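Local coordinates for protein 2-methyl-3-hydroxypyridine-5-carboxylic acid oxygenase (Mesorhizobium loti, PDB 3ALJ) that probably uses its FAD to activate molecular oxygen and oxidatively open the ring of 2-methyl-3-hydroxypyridine-5-carboxylic acid, at residues S44-F49 with V122-N127. Sequence-based numbering, arbitrary orientation. Where two conformers were deposited one is given.
Sequences SELRAF and VDISVN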
loop_
_atom_site.group_PDB
_atom_site.type_symbol
_atom_site.label_atom_id
_atom_site.label_comp_id
_atom_site.label_asym_id
_atom_site.label_seq_id
_atom_site.Cartn_x
_atom_site.Cartn_y
_atom_site.Cartn_z
ATOM N N SER A 44 16.565 -8.044 -7.692
ATOM C CA SER A 44 16.988 -9.372 -8.131
ATOM C C SER A 44 16.033 -10.455 -7.772
ATOM O O SER A 44 16.147 -11.552 -8.277
ATOM C CB SER A 44 18.335 -9.746 -7.529
ATOM O OG SER A 44 18.187 -9.872 -6.130
ATOM N N GLU A 45 15.037 -10.149 -6.899
ATOM C CA GLU A 45 14.040 -11.155 -6.524
ATOM C C GLU A 45 12.709 -10.356 -6.509
ATOM O O GLU A 45 12.737 -9.120 -6.386
ATOM C CB GLU A 45 14.215 -11.658 -5.072
ATOM C CG GLU A 45 15.455 -12.370 -4.810
ATOM C CD GLU A 45 15.493 -12.811 -3.366
ATOM O OE1 GLU A 45 15.800 -14.013 -3.176
ATOM O OE2 GLU A 45 15.195 -11.966 -2.451
ATOM N N LEU A 46 11.640 -11.134 -6.549
ATOM C CA LEU A 46 10.273 -10.586 -6.323
ATOM C C LEU A 46 9.962 -10.594 -4.848
ATOM O O LEU A 46 9.758 -11.675 -4.272
ATOM C CB LEU A 46 9.260 -11.372 -7.096
ATOM C CG LEU A 46 9.561 -11.509 -8.590
ATOM C CD1 LEU A 46 8.593 -12.571 -9.188
ATOM C CD2 LEU A 46 9.397 -10.210 -9.357
ATOM N N ARG A 47 9.938 -9.391 -4.255
ATOM C CA ARG A 47 9.800 -9.286 -2.749
ATOM C C ARG A 47 9.060 -7.980 -2.461
ATOM O O ARG A 47 8.941 -7.046 -3.293
ATOM C CB ARG A 47 11.214 -9.406 -2.079
ATOM C CG ARG A 47 12.044 -8.175 -2.231
ATOM C CD ARG A 47 13.577 -8.601 -2.246
ATOM N NE ARG A 47 14.342 -8.487 -0.981
ATOM C CZ ARG A 47 14.898 -9.473 -0.232
ATOM N NH1 ARG A 47 14.789 -10.780 -0.523
ATOM N NH2 ARG A 47 15.572 -9.129 0.865
ATOM N N ALA A 48 8.471 -7.920 -1.261
ATOM C CA ALA A 48 7.809 -6.684 -0.812
ATOM C C ALA A 48 8.321 -6.356 0.574
ATOM O O ALA A 48 8.134 -7.160 1.461
ATOM C CB ALA A 48 6.227 -6.900 -0.728
ATOM N N PHE A 49 8.681 -5.112 0.759
ATOM C CA PHE A 49 9.160 -4.579 2.049
ATOM C C PHE A 49 8.046 -3.862 2.774
ATOM O O PHE A 49 7.033 -3.442 2.138
ATOM C CB PHE A 49 10.221 -3.561 1.673
ATOM C CG PHE A 49 11.466 -4.215 1.186
ATOM C CD1 PHE A 49 11.728 -4.270 -0.195
ATOM C CD2 PHE A 49 12.372 -4.716 2.097
ATOM C CE1 PHE A 49 12.862 -4.898 -0.699
ATOM C CE2 PHE A 49 13.570 -5.336 1.630
ATOM C CZ PHE A 49 13.817 -5.413 0.212
ATOM N N VAL A 122 1.795 -14.115 -17.330
ATOM C CA VAL A 122 2.514 -12.856 -17.522
ATOM C C VAL A 122 4.043 -13.148 -17.499
ATOM O O VAL A 122 4.576 -13.917 -16.668
ATOM C CB VAL A 122 2.220 -11.970 -16.332
ATOM C CG1 VAL A 122 3.002 -10.698 -16.290
ATOM C CG2 VAL A 122 0.743 -11.602 -16.325
ATOM N N ASP A 123 4.713 -12.520 -18.488
ATOM C CA ASP A 123 6.159 -12.684 -18.567
ATOM C C ASP A 123 6.777 -11.704 -17.543
ATOM O O ASP A 123 6.803 -10.490 -17.794
ATOM C CB ASP A 123 6.533 -12.301 -19.992
ATOM C CG ASP A 123 7.990 -12.436 -20.297
ATOM O OD1 ASP A 123 8.779 -12.677 -19.387
ATOM O OD2 ASP A 123 8.292 -12.301 -21.517
ATOM N N ILE A 124 7.401 -12.225 -16.512
ATOM C CA ILE A 124 8.018 -11.408 -15.460
ATOM C C ILE A 124 9.519 -11.591 -15.545
ATOM O O ILE A 124 10.061 -12.716 -15.635
ATOM C CB ILE A 124 7.604 -11.924 -14.070
ATOM C CG1 ILE A 124 6.064 -11.689 -13.908
ATOM C CG2 ILE A 124 8.331 -11.171 -12.994
ATOM C CD1 ILE A 124 5.526 -12.349 -12.626
ATOM N N SER A 125 10.184 -10.447 -15.590
ATOM C CA SER A 125 11.664 -10.445 -15.494
ATOM C C SER A 125 12.130 -9.767 -14.226
ATOM O O SER A 125 11.663 -8.703 -13.885
ATOM C CB SER A 125 12.212 -9.644 -16.662
ATOM O OG SER A 125 11.941 -10.296 -17.906
ATOM N N VAL A 126 13.091 -10.368 -13.536
ATOM C CA VAL A 126 13.828 -9.735 -12.453
ATOM C C VAL A 126 15.191 -9.180 -12.934
ATOM O O VAL A 126 15.542 -9.390 -14.134
ATOM C CB VAL A 126 14.035 -10.557 -11.241
ATOM C CG1 VAL A 126 12.714 -10.966 -10.498
ATOM C CG2 VAL A 126 14.837 -11.919 -11.612
ATOM N N ASN A 127 15.810 -8.337 -12.089
ATOM C CA ASN A 127 17.069 -7.646 -12.528
ATOM C C ASN A 127 16.814 -6.898 -13.820
ATOM O O ASN A 127 17.677 -6.819 -14.769
ATOM C CB ASN A 127 18.199 -8.707 -12.833
ATOM C CG ASN A 127 18.616 -9.474 -11.643
ATOM O OD1 ASN A 127 18.568 -10.727 -11.610
ATOM N ND2 ASN A 127 18.992 -8.779 -10.704
#
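Leu46 reaches across to Val126 and Ile124 with the branched end of its side chain, its shaft running at a slant to both partners. Its CD2 does most of the touching, 3.6 Å from Val126 CG1 and 3.9 Å from Ile124 CG2. The second methyl, CD1, lies farther off, 4.1 Å from the same CG2. With CG of Leu46 anti to the carbonyl carbon (chi1 -53°), chi2 of 169° sends CD1 straight on, and CD2 is the branch turned toward Val126 and Ile124. On Val126 the two methyls divide the work: CG1 meets the leucine, while CG2 lies 3.6 Å from the carbonyl O of Ser44. Farther along, the amide of Asn127 turns its nitrogen to the serine backbone, ND2 standing 3.3 Å from Ser44 CA. These are van der Waals approaches; no hydrogen bond joins the two segments. With only an alanine in place of Leu46, Val126 CG1 and Ile124 CG2 would probably lose their apolar partner and a gap would open between the loop and the strand end. Leu46 also rests on Val114 and Arg118 of helix 106-119, and its side chain lies about 7 Å from the bound FAD. Strand 123-125 is the outermost of the parallel strands in the Rossmann-type FAD-binding sheet, hydrogen-bonded to strand 36-40; the contact lies at the protein surface, joining the loop between strands 36-40 and 52-56 to the end of this edge strand.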